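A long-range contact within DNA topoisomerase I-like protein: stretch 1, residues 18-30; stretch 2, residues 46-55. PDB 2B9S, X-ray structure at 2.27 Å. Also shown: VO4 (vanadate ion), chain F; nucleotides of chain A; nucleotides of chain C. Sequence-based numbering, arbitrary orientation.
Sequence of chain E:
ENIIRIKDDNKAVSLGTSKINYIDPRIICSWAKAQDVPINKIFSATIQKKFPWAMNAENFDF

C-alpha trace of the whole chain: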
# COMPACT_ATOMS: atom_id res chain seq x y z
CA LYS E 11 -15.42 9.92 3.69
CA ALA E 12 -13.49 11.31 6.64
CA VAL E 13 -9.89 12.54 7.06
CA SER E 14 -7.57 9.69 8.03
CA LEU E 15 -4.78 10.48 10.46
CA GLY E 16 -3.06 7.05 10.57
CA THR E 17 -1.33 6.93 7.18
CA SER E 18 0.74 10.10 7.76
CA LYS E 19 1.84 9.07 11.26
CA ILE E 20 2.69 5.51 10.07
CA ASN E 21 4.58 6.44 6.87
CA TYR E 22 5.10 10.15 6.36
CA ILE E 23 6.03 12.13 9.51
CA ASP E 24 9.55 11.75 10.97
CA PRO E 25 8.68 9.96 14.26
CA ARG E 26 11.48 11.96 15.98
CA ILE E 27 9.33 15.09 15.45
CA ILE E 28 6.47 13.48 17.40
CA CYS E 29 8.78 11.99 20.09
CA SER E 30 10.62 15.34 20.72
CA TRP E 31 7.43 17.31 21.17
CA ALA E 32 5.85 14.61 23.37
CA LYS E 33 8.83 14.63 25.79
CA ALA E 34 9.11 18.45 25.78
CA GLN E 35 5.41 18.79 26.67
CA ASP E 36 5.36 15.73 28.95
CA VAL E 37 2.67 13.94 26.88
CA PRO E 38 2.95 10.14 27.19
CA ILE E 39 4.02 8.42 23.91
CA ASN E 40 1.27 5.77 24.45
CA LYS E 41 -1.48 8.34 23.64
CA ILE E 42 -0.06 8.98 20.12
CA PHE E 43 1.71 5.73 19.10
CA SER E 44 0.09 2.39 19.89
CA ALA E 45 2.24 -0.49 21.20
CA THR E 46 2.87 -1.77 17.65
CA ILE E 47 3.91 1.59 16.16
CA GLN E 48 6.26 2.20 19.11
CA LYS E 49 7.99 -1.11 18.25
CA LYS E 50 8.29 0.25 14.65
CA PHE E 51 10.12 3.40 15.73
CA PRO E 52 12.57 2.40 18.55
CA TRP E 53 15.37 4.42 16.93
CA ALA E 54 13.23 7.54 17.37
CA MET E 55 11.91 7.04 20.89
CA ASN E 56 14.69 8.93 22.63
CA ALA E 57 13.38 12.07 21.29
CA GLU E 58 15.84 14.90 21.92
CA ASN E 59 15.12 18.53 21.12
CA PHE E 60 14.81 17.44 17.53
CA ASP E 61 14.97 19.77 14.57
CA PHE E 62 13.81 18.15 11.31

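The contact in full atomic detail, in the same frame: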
# COMPACT_ATOMS: atom_id res chain seq x y z
N SER E 18 -0.36 9.14 7.61
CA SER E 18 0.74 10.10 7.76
C SER E 18 1.63 9.79 8.97
O SER E 18 2.85 9.90 8.87
CB SER E 18 0.22 11.54 7.80
OG SER E 18 -0.65 11.74 8.89
N LYS E 19 1.04 9.40 10.09
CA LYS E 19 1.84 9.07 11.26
C LYS E 19 2.67 7.80 11.02
O LYS E 19 3.84 7.74 11.42
CB LYS E 19 0.96 8.94 12.52
N ILE E 20 2.07 6.81 10.36
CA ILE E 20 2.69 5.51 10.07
C ILE E 20 3.84 5.59 9.06
O ILE E 20 4.79 4.80 9.16
CB ILE E 20 1.63 4.48 9.50
CG1 ILE E 20 0.56 4.09 10.52
CG2 ILE E 20 2.28 3.17 9.05
CD1 ILE E 20 -0.53 3.18 9.90
N ASN E 21 3.72 6.49 8.08
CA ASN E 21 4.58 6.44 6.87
C ASN E 21 5.31 7.72 6.55
O ASN E 21 6.37 7.66 5.91
CB ASN E 21 3.77 6.06 5.59
CG ASN E 21 2.94 4.78 5.73
OD1 ASN E 21 3.47 3.69 5.63
ND2 ASN E 21 1.65 4.93 5.95
N TYR E 22 4.75 8.86 6.95
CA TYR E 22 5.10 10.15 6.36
C TYR E 22 5.79 11.18 7.26
O TYR E 22 6.61 11.97 6.78
CB TYR E 22 3.85 10.79 5.71
CG TYR E 22 3.53 10.19 4.35
CD1 TYR E 22 2.47 9.30 4.19
CD2 TYR E 22 4.33 10.49 3.24
CE1 TYR E 22 2.20 8.75 2.97
CE2 TYR E 22 4.06 9.94 2.00
CZ TYR E 22 3.00 9.08 1.86
OH TYR E 22 2.75 8.54 0.62
N ILE E 23 5.44 11.20 8.55
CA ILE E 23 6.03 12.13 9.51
C ILE E 23 7.26 11.49 10.19
O ILE E 23 7.20 10.35 10.64
CB ILE E 23 5.02 12.51 10.59
CG1 ILE E 23 3.74 13.09 9.98
CG2 ILE E 23 5.64 13.49 11.59
CD1 ILE E 23 2.54 13.02 10.91
N ASP E 24 8.39 12.21 10.23
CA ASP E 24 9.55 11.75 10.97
C ASP E 24 9.08 11.49 12.42
O ASP E 24 8.51 12.39 13.06
CB ASP E 24 10.66 12.81 10.86
CG ASP E 24 12.03 12.29 11.28
OD1 ASP E 24 12.11 11.52 12.25
OD2 ASP E 24 13.04 12.68 10.65
N PRO E 25 9.21 10.25 12.91
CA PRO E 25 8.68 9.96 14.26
C PRO E 25 9.44 10.70 15.39
O PRO E 25 8.91 10.86 16.49
CB PRO E 25 8.82 8.44 14.38
CG PRO E 25 9.86 8.07 13.41
CD PRO E 25 9.82 9.05 12.30
N ARG E 26 10.66 11.15 15.08
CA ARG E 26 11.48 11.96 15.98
C ARG E 26 10.87 13.35 16.21
O ARG E 26 11.15 13.98 17.23
CB ARG E 26 12.90 12.10 15.42
CG ARG E 26 13.65 10.80 15.30
CD ARG E 26 14.98 10.94 14.57
NE ARG E 26 14.80 11.22 13.14
CZ ARG E 26 15.77 11.16 12.23
NH1 ARG E 26 17.00 10.80 12.58
NH2 ARG E 26 15.52 11.43 10.95
N ILE E 27 10.07 13.83 15.26
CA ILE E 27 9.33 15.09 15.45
C ILE E 27 8.27 14.91 16.54
O ILE E 27 8.17 15.70 17.47
CB ILE E 27 8.69 15.61 14.13
CG1 ILE E 27 9.75 15.82 13.04
CG2 ILE E 27 7.88 16.90 14.38
CD1 ILE E 27 9.17 16.20 11.68
N ILE E 28 7.48 13.83 16.42
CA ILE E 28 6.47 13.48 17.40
C ILE E 28 7.07 13.19 18.79
O ILE E 28 6.61 13.74 19.80
CB ILE E 28 5.61 12.29 16.88
CG1 ILE E 28 4.72 12.77 15.74
CG2 ILE E 28 4.77 11.68 17.99
CD1 ILE E 28 4.11 11.67 14.93
N CYS E 29 8.09 12.33 18.84
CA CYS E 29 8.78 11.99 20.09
C CYS E 29 9.42 13.18 20.84
O CYS E 29 9.26 13.25 22.06
CB CYS E 29 9.78 10.86 19.85
SG CYS E 29 8.96 9.29 19.45
N SER E 30 10.11 14.08 20.13
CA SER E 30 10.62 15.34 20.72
C SER E 30 9.57 16.19 21.41
O SER E 30 9.76 16.63 22.55
CB SER E 30 11.27 16.23 19.66
OG SER E 30 12.66 16.34 19.86
N THR E 46 2.30 -1.27 18.90
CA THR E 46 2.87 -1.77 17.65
C THR E 46 3.68 -0.70 16.89
O THR E 46 4.75 -0.99 16.39
CB THR E 46 1.78 -2.43 16.76
OG1 THR E 46 1.52 -3.75 17.26
CG2 THR E 46 2.21 -2.54 15.33
N ILE E 47 3.18 0.53 16.85
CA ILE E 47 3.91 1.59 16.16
C ILE E 47 5.10 2.15 16.96
O ILE E 47 6.04 2.71 16.39
CB ILE E 47 2.97 2.67 15.50
CG1 ILE E 47 3.66 4.03 15.33
CG2 ILE E 47 1.69 2.85 16.27
CD1 ILE E 47 3.10 4.81 14.17
N GLN E 48 5.08 1.95 18.28
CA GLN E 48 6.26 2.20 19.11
C GLN E 48 7.38 1.21 18.80
O GLN E 48 8.55 1.60 18.71
CB GLN E 48 5.91 2.17 20.59
CG GLN E 48 5.28 3.46 21.11
CD GLN E 48 4.85 3.36 22.56
OE1 GLN E 48 3.65 3.39 22.86
NE2 GLN E 48 5.83 3.22 23.46
N LYS E 49 7.03 -0.07 18.63
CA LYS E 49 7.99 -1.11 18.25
C LYS E 49 8.53 -0.93 16.80
O LYS E 49 9.56 -1.51 16.43
CB LYS E 49 7.37 -2.53 18.46
N LYS E 50 7.84 -0.12 16.00
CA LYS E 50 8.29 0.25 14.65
C LYS E 50 9.38 1.32 14.67
O LYS E 50 10.26 1.36 13.80
CB LYS E 50 7.11 0.76 13.82
CG LYS E 50 7.50 1.21 12.44
CD LYS E 50 6.34 1.69 11.61
CE LYS E 50 6.74 1.65 10.16
NZ LYS E 50 5.72 2.26 9.26
N PHE E 51 9.32 2.19 15.68
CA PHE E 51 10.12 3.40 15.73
C PHE E 51 11.10 3.50 16.93
O PHE E 51 11.28 4.60 17.46
CB PHE E 51 9.17 4.60 15.77
CG PHE E 51 8.41 4.86 14.46
CD1 PHE E 51 9.05 4.82 13.22
CD2 PHE E 51 7.06 5.18 14.49
CE1 PHE E 51 8.36 5.09 12.05
CE2 PHE E 51 6.37 5.45 13.33
CZ PHE E 51 7.02 5.41 12.10
N PRO E 52 11.78 2.38 17.31
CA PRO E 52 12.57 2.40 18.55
C PRO E 52 13.80 3.31 18.47
O PRO E 52 14.31 3.76 19.49
CB PRO E 52 13.03 0.95 18.69
CG PRO E 52 13.08 0.47 17.31
CD PRO E 52 11.90 1.08 16.64
N TRP E 53 14.25 3.56 17.24
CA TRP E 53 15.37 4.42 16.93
C TRP E 53 15.01 5.91 17.06
O TRP E 53 15.89 6.78 17.01
CB TRP E 53 15.86 4.09 15.51
CG TRP E 53 14.78 4.18 14.41
CD1 TRP E 53 13.98 3.15 13.95
CD2 TRP E 53 14.40 5.35 13.65
NE1 TRP E 53 13.14 3.61 12.95
CE2 TRP E 53 13.37 4.95 12.75
CE3 TRP E 53 14.82 6.69 13.64
CZ2 TRP E 53 12.76 5.86 11.84
CZ3 TRP E 53 14.21 7.59 12.74
CH2 TRP E 53 13.19 7.16 11.84
N ALA E 54 13.73 6.18 17.28
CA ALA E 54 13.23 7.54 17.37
C ALA E 54 12.70 7.90 18.76
O ALA E 54 12.36 9.04 19.02
CB ALA E 54 12.16 7.75 16.35
N MET E 55 12.65 6.91 19.64
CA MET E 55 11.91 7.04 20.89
C MET E 55 12.57 8.05 21.82
O MET E 55 11.92 8.62 22.70
CB MET E 55 11.79 5.68 21.59
CG MET E 55 10.86 4.70 20.89
SD MET E 55 9.34 5.48 20.32
CE MET E 55 8.50 5.78 21.87
V VO4 F . 0.97 7.47 0.22
O1 VO4 F . -0.10 8.70 0.84
O2 VO4 F . 1.67 7.56 -1.40
P DT A 10 7.07 5.16 2.31
OP1 DT A 10 7.40 6.55 1.98
OP2 DT A 10 7.13 4.61 3.69
O5' DT A 10 5.57 4.90 1.83
C5' DT A 10 4.98 5.60 0.72
C4' DT A 10 3.53 5.20 0.56
O4' DT A 10 3.39 3.77 0.41
C3' DT A 10 2.63 5.52 1.76
O3' DT A 10 1.48 6.13 1.26
C2' DT A 10 2.25 4.19 2.39
C1' DT A 10 2.23 3.35 1.13
N1 DT A 10 2.33 1.88 1.31
C2 DT A 10 1.43 1.08 0.64
O2 DT A 10 0.53 1.50 -0.05
N3 DT A 10 1.61 -0.27 0.83
C4 DT A 10 2.59 -0.88 1.60
O4 DT A 10 2.66 -2.11 1.68
C5 DT A 10 3.50 0.01 2.29
C7 DT A 10 4.53 -0.52 3.26
C6 DT A 10 3.34 1.34 2.10
P DT C 9 -1.69 -2.13 18.00
OP1 DT C 9 -0.96 -2.62 19.20
OP2 DT C 9 -1.09 -1.04 17.18
O5' DT C 9 -2.01 -3.38 17.05
C5' DT C 9 -3.08 -4.28 17.35
C4' DT C 9 -3.44 -5.15 16.16
O4' DT C 9 -4.42 -4.46 15.33
C3' DT C 9 -2.29 -5.53 15.23
O3' DT C 9 -2.21 -6.97 15.19
C2' DT C 9 -2.60 -4.82 13.89
C1' DT C 9 -4.10 -4.60 13.95
N1 DT C 9 -4.68 -3.42 13.21
C2 DT C 9 -5.76 -3.65 12.36
O2 DT C 9 -6.27 -4.75 12.16
N3 DT C 9 -6.24 -2.52 11.74
C4 DT C 9 -5.76 -1.23 11.89
O4 DT C 9 -6.27 -0.30 11.29
C5 DT C 9 -4.63 -1.05 12.78
C6 DT C 9 -4.15 -2.14 13.39

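The two stretches bury 512 Å² between them, and the fit is centred on one proline ring. Pro25, next after the N-cap residue Asp24, points its CA-to-CB bond toward stretch 2, and its CG is the bump that enters a hollow lined by Phe51, Trp53 and Ala54. Pro25 CG lies 3.4 Å from Phe51 CD1, 3.8 Å from Trp53 CH2 and 3.7 Å from Ala54 CB. Pro25 CG sits over one face of the Phe51 ring, 3.6 Å from the ring centroid and 23° off the normal, a CH-pi contact. A compact, rigid ring suits this place: it offers a blunt apolar knob to a flat aromatic face.

The backbones come close at Ala54, whose side chain is a single methyl group: Arg26 CA and Ala54 CA are 5.0 Å apart. Its CB meets both Pro25 CG and the aliphatic part of Arg26, with Arg26 CG to Ala54 CB at 3.6 Å. One turn along the helix, Cys29 also points toward stretch 2; Cys29 CB packs against Ala54 O at 3.3 Å, and Cys29 SG lies 3.9 Å from Met55 SD. Although the CA-to-CB bond of Met55 points away, its bent m, m, m side chain still brings the sulfur to this contact.

Beside the proline, the CA-to-CB bond of Trp53 points sideways, but the end of its side chain comes nearer to stretch 1. Trp53 CZ3 lies 3.7 Å from Arg26 NE, over one face of the guanidinium, while Arg26 NE lies at the edge of the indole, near its plane. The guanidinium is held by Asp24: Arg26 NE donates to Asp24 OD1 (2.8 Å), and Arg26 NH2 forms a salt bridge with Asp24 OD2 (2.8 Å). Asp24 OD1 also caps the helix, accepting from Arg26 N at 3.2 Å, so one carboxylate fixes both the helix start and the arginine that packs on Trp53.

At the other end of the contact, the helical segment containing Lys19 and Ile20 presents backbone as well as side chain. The Phe51 ring, whose face receives Pro25, turns its edge to Ile20 O, with Phe51 CZ 3.7 Å from Ile20 O. Ile47 fills the space alongside, its CD1 4.1 Å from Lys19 O and 4.2 Å from Ile20 CA. Lys50 extends in an all-t conformation so that its NZ donates a hydrogen bond to Ile20 O at 2.7 Å, the only one across the stretches; Ile20 CG2 lies 3.6 Å from Lys50 NZ. Elsewhere, contact is mainly by shape.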